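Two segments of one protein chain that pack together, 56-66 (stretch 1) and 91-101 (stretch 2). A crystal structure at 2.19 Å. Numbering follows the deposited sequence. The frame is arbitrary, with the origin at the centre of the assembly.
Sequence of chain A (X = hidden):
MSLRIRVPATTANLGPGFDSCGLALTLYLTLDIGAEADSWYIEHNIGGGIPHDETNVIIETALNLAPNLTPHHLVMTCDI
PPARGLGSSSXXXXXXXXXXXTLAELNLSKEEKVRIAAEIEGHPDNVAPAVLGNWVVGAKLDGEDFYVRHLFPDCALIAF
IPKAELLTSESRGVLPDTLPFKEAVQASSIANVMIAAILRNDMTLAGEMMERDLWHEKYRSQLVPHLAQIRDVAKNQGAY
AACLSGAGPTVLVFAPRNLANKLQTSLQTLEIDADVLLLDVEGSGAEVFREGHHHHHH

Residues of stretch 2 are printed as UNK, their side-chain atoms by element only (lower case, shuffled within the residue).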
# COMPACT_ATOMS: atom_id res chain seq x y z
N ASN A 56 2.31 41.40 -8.29
CA ASN A 56 2.57 40.23 -7.48
C ASN A 56 1.98 38.98 -8.14
O ASN A 56 0.84 39.00 -8.63
CB ASN A 56 2.01 40.37 -6.06
CG ASN A 56 2.41 39.22 -5.17
OD1 ASN A 56 2.00 38.07 -5.39
ND2 ASN A 56 3.24 39.50 -4.17
N VAL A 57 2.79 37.92 -8.16
CA VAL A 57 2.45 36.64 -8.79
C VAL A 57 1.04 36.13 -8.40
O VAL A 57 0.24 35.75 -9.27
CB VAL A 57 3.58 35.59 -8.48
CG1 VAL A 57 3.12 34.18 -8.69
CG2 VAL A 57 4.83 35.90 -9.33
N ILE A 58 0.74 36.17 -7.10
CA ILE A 58 -0.56 35.75 -6.56
C ILE A 58 -1.71 36.45 -7.27
O ILE A 58 -2.64 35.81 -7.77
CB ILE A 58 -0.64 36.04 -5.04
CG1 ILE A 58 0.54 35.39 -4.31
CG2 ILE A 58 -1.98 35.59 -4.47
CD1 ILE A 58 0.70 35.78 -2.90
N ILE A 59 -1.63 37.78 -7.35
CA ILE A 59 -2.69 38.59 -7.98
C ILE A 59 -2.78 38.39 -9.50
O ILE A 59 -3.88 38.19 -10.04
CB ILE A 59 -2.57 40.09 -7.56
CG1 ILE A 59 -2.58 40.20 -6.03
CG2 ILE A 59 -3.72 40.92 -8.16
CD1 ILE A 59 -2.02 41.50 -5.46
N GLU A 60 -1.64 38.39 -10.21
CA GLU A 60 -1.64 38.13 -11.67
C GLU A 60 -2.22 36.76 -11.95
O GLU A 60 -2.96 36.58 -12.95
CB GLU A 60 -0.23 38.18 -12.29
CG GLU A 60 0.60 39.44 -12.04
CD GLU A 60 1.79 39.59 -13.00
OE1 GLU A 60 2.70 38.72 -12.99
OE2 GLU A 60 1.82 40.58 -13.78
N THR A 61 -1.88 35.78 -11.11
CA THR A 61 -2.42 34.44 -11.29
C THR A 61 -3.93 34.53 -11.08
O THR A 61 -4.70 34.03 -11.89
CB THR A 61 -1.83 33.37 -10.30
OG1 THR A 61 -0.39 33.34 -10.37
CG2 THR A 61 -2.39 32.01 -10.60
N ALA A 62 -4.34 35.14 -9.98
CA ALA A 62 -5.77 35.27 -9.69
C ALA A 62 -6.51 35.94 -10.87
O ALA A 62 -7.48 35.37 -11.40
CB ALA A 62 -6.00 36.04 -8.39
N LEU A 63 -6.01 37.09 -11.33
CA LEU A 63 -6.67 37.81 -12.46
C LEU A 63 -6.67 37.03 -13.75
O LEU A 63 -7.55 37.23 -14.60
CB LEU A 63 -6.07 39.21 -12.67
CG LEU A 63 -6.26 40.12 -11.45
CD1 LEU A 63 -5.35 41.33 -11.53
CD2 LEU A 63 -7.76 40.53 -11.29
N ASN A 64 -5.72 36.12 -13.90
CA ASN A 64 -5.67 35.28 -15.10
C ASN A 64 -6.78 34.26 -15.13
O ASN A 64 -7.21 33.86 -16.22
CB ASN A 64 -4.29 34.60 -15.24
CG ASN A 64 -3.21 35.52 -15.84
OD1 ASN A 64 -2.16 35.04 -16.27
ND2 ASN A 64 -3.46 36.84 -15.87
N LEU A 65 -7.24 33.82 -13.96
CA LEU A 65 -8.40 32.90 -13.89
C LEU A 65 -9.72 33.65 -13.80
O LEU A 65 -10.76 33.16 -14.25
CB LEU A 65 -8.31 31.96 -12.67
CG LEU A 65 -7.42 30.72 -12.70
CD1 LEU A 65 -6.05 31.14 -12.29
CD2 LEU A 65 -7.93 29.67 -11.72
N ALA A 66 -9.67 34.82 -13.16
CA ALA A 66 -10.87 35.64 -12.95
C ALA A 66 -10.55 37.11 -13.24
O ALA A 66 -10.22 37.86 -12.31
CB ALA A 66 -11.42 35.44 -11.52
N UNK A 91 4.03 28.04 -4.46
CA UNK A 91 3.03 28.32 -3.42
C UNK A 91 2.21 29.60 -3.75
O UNK A 91 0.98 29.63 -3.49
c UNK A 91 3.67 28.44 -2.04
N UNK A 92 2.89 30.60 -4.34
CA UNK A 92 2.23 31.85 -4.71
C UNK A 92 1.23 31.63 -5.84
O UNK A 92 0.10 32.14 -5.78
c UNK A 92 3.28 32.98 -5.05
N UNK A 93 1.62 30.83 -6.84
CA UNK A 93 0.72 30.49 -7.93
C UNK A 93 -0.53 29.74 -7.41
O UNK A 93 -1.66 30.11 -7.70
c UNK A 93 1.44 29.63 -9.00
c UNK A 93 2.53 30.45 -9.76
c UNK A 93 0.41 29.02 -9.97
N UNK A 94 -0.31 28.71 -6.61
CA UNK A 94 -1.42 27.99 -5.96
C UNK A 94 -2.30 28.94 -5.12
O UNK A 94 -3.50 28.84 -5.15
c UNK A 94 -0.89 26.79 -5.13
c UNK A 94 -0.22 25.79 -6.06
c UNK A 94 -2.01 26.16 -4.26
N UNK A 95 -1.69 29.84 -4.37
CA UNK A 95 -2.44 30.82 -3.58
C UNK A 95 -3.33 31.73 -4.45
O UNK A 95 -4.46 32.04 -4.06
c UNK A 95 -1.49 31.63 -2.74
N UNK A 96 -2.83 32.14 -5.61
CA UNK A 96 -3.60 32.94 -6.55
C UNK A 96 -4.75 32.18 -7.13
O UNK A 96 -5.84 32.72 -7.33
N UNK A 97 -4.53 30.90 -7.41
CA UNK A 97 -5.61 30.04 -7.85
C UNK A 97 -6.71 29.95 -6.78
O UNK A 97 -7.90 30.04 -7.10
c UNK A 97 -6.20 27.68 -8.46
c UNK A 97 -5.07 28.67 -8.22
c UNK A 97 -3.30 27.56 -9.73
c UNK A 97 -4.20 28.80 -9.48
N UNK A 98 -6.31 29.80 -5.52
CA UNK A 98 -7.28 29.66 -4.42
C UNK A 98 -8.04 30.98 -4.23
O UNK A 98 -9.24 30.98 -3.97
c UNK A 98 -5.98 27.88 -3.15
o UNK A 98 -8.13 26.84 -3.40
o UNK A 98 -6.68 25.92 -2.06
c UNK A 98 -6.58 29.28 -3.12
c UNK A 98 -7.00 26.81 -2.86
N UNK A 99 -7.32 32.09 -4.35
CA UNK A 99 -7.96 33.41 -4.30
C UNK A 99 -9.08 33.55 -5.35
O UNK A 99 -10.22 33.86 -5.00
c UNK A 99 -6.91 34.52 -4.45
c UNK A 99 -6.24 36.89 -4.72
c UNK A 99 -7.58 36.22 -2.71
c UNK A 99 -7.33 35.96 -4.19
N UNK A 100 -8.76 33.28 -6.61
CA UNK A 100 -9.72 33.44 -7.68
C UNK A 100 -10.88 32.47 -7.52
O UNK A 100 -12.06 32.83 -7.75
c UNK A 100 -9.04 33.21 -9.03
N UNK A 101 -10.53 31.23 -7.19
CA UNK A 101 -11.52 30.20 -7.01
C UNK A 101 -12.49 30.58 -5.92
O UNK A 101 -13.69 30.32 -6.03
c UNK A 101 -11.88 27.76 -6.46
o UNK A 101 -12.56 27.35 -7.40
n UNK A 101 -12.01 27.30 -5.23
c UNK A 101 -10.86 28.86 -6.66

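Position 91 has one side-chain carbon. It is out of reach of stretch 1. A lone CB makes it Ala91.

Position 92 also has a single carbon, pointing toward stretch 1. This CB lies 3.8 Å from Val57 CG1 and 3.7 Å from Ile58 CG1. It is Ala92.

Position 93 has three carbons, one carrying the other two. A fork at the first carbon with no further atoms means valine. Val93 CG2 is 3.9 Å from Val57 CG1. The backbone Val93 O is 3.5 Å from Thr61 CG2.

Position 94 has the same three-carbon fork. It points away and touches nothing on stretch 1. It is Val94.

Position 95 has one carbon, set sideways. Its CB is 4.3 Å from Ile58 CG2. It is Ala95.

Position 96 has no side-chain atoms, so it is Gly96. Its CA comes within 3.3 Å of Ile58 O. A CB here would point toward stretch 1 and lie 2.4 Å from Ile58 O and 2.8 Å from Thr61 CB. Both would be clashes.

Position 97 has four carbons, forked at the first, with one arm two carbons long. That is isoleucine. Ile97 CG1 is 3.9 Å from Thr61 CG2 and 4.1 Å from Leu65 CD1.

Position 98 has three carbons in a row, the third carrying two oxygens. This carboxylate chain is Glu98. It points away from stretch 1, and its OE1 is hydrogen-bonded elsewhere in the structure.

Position 99 has four carbons, forked at the second, which gives leucine. Leu99 CD2 is 3.8 Å from Ala62 CB.

Position 100 has one carbon, pointing toward stretch 1. This CB is 3.6 Å from Ala62 O and 3.9 Å from Leu65 CB. It is Ala100.

Position 101 has two carbons, the second carrying one oxygen and one nitrogen. This short amide is Asn101. It makes no contact with stretch 1.

The contact is a close packing of two helices. Their axes approach to 7.4 Å and cross at -44°. Gly96 lets the backbones meet, with its CA 4.1 Å from Ile58 CA. Two CA-H...O contacts mark this point: Gly96 CA to Ile58 O at 3.3 Å, and Ala62 CA to Gly96 O at 3.5 Å. No hydrogen bond joins the stretches. Thr61 OG1 instead donates to Val57 O (2.7 Å) within its own helix, while its methyl meets Ile97. Small alanines and branched aliphatic side chains fill the rest of the interface.

Stretch 2 91-101: AAVVAGIELAN
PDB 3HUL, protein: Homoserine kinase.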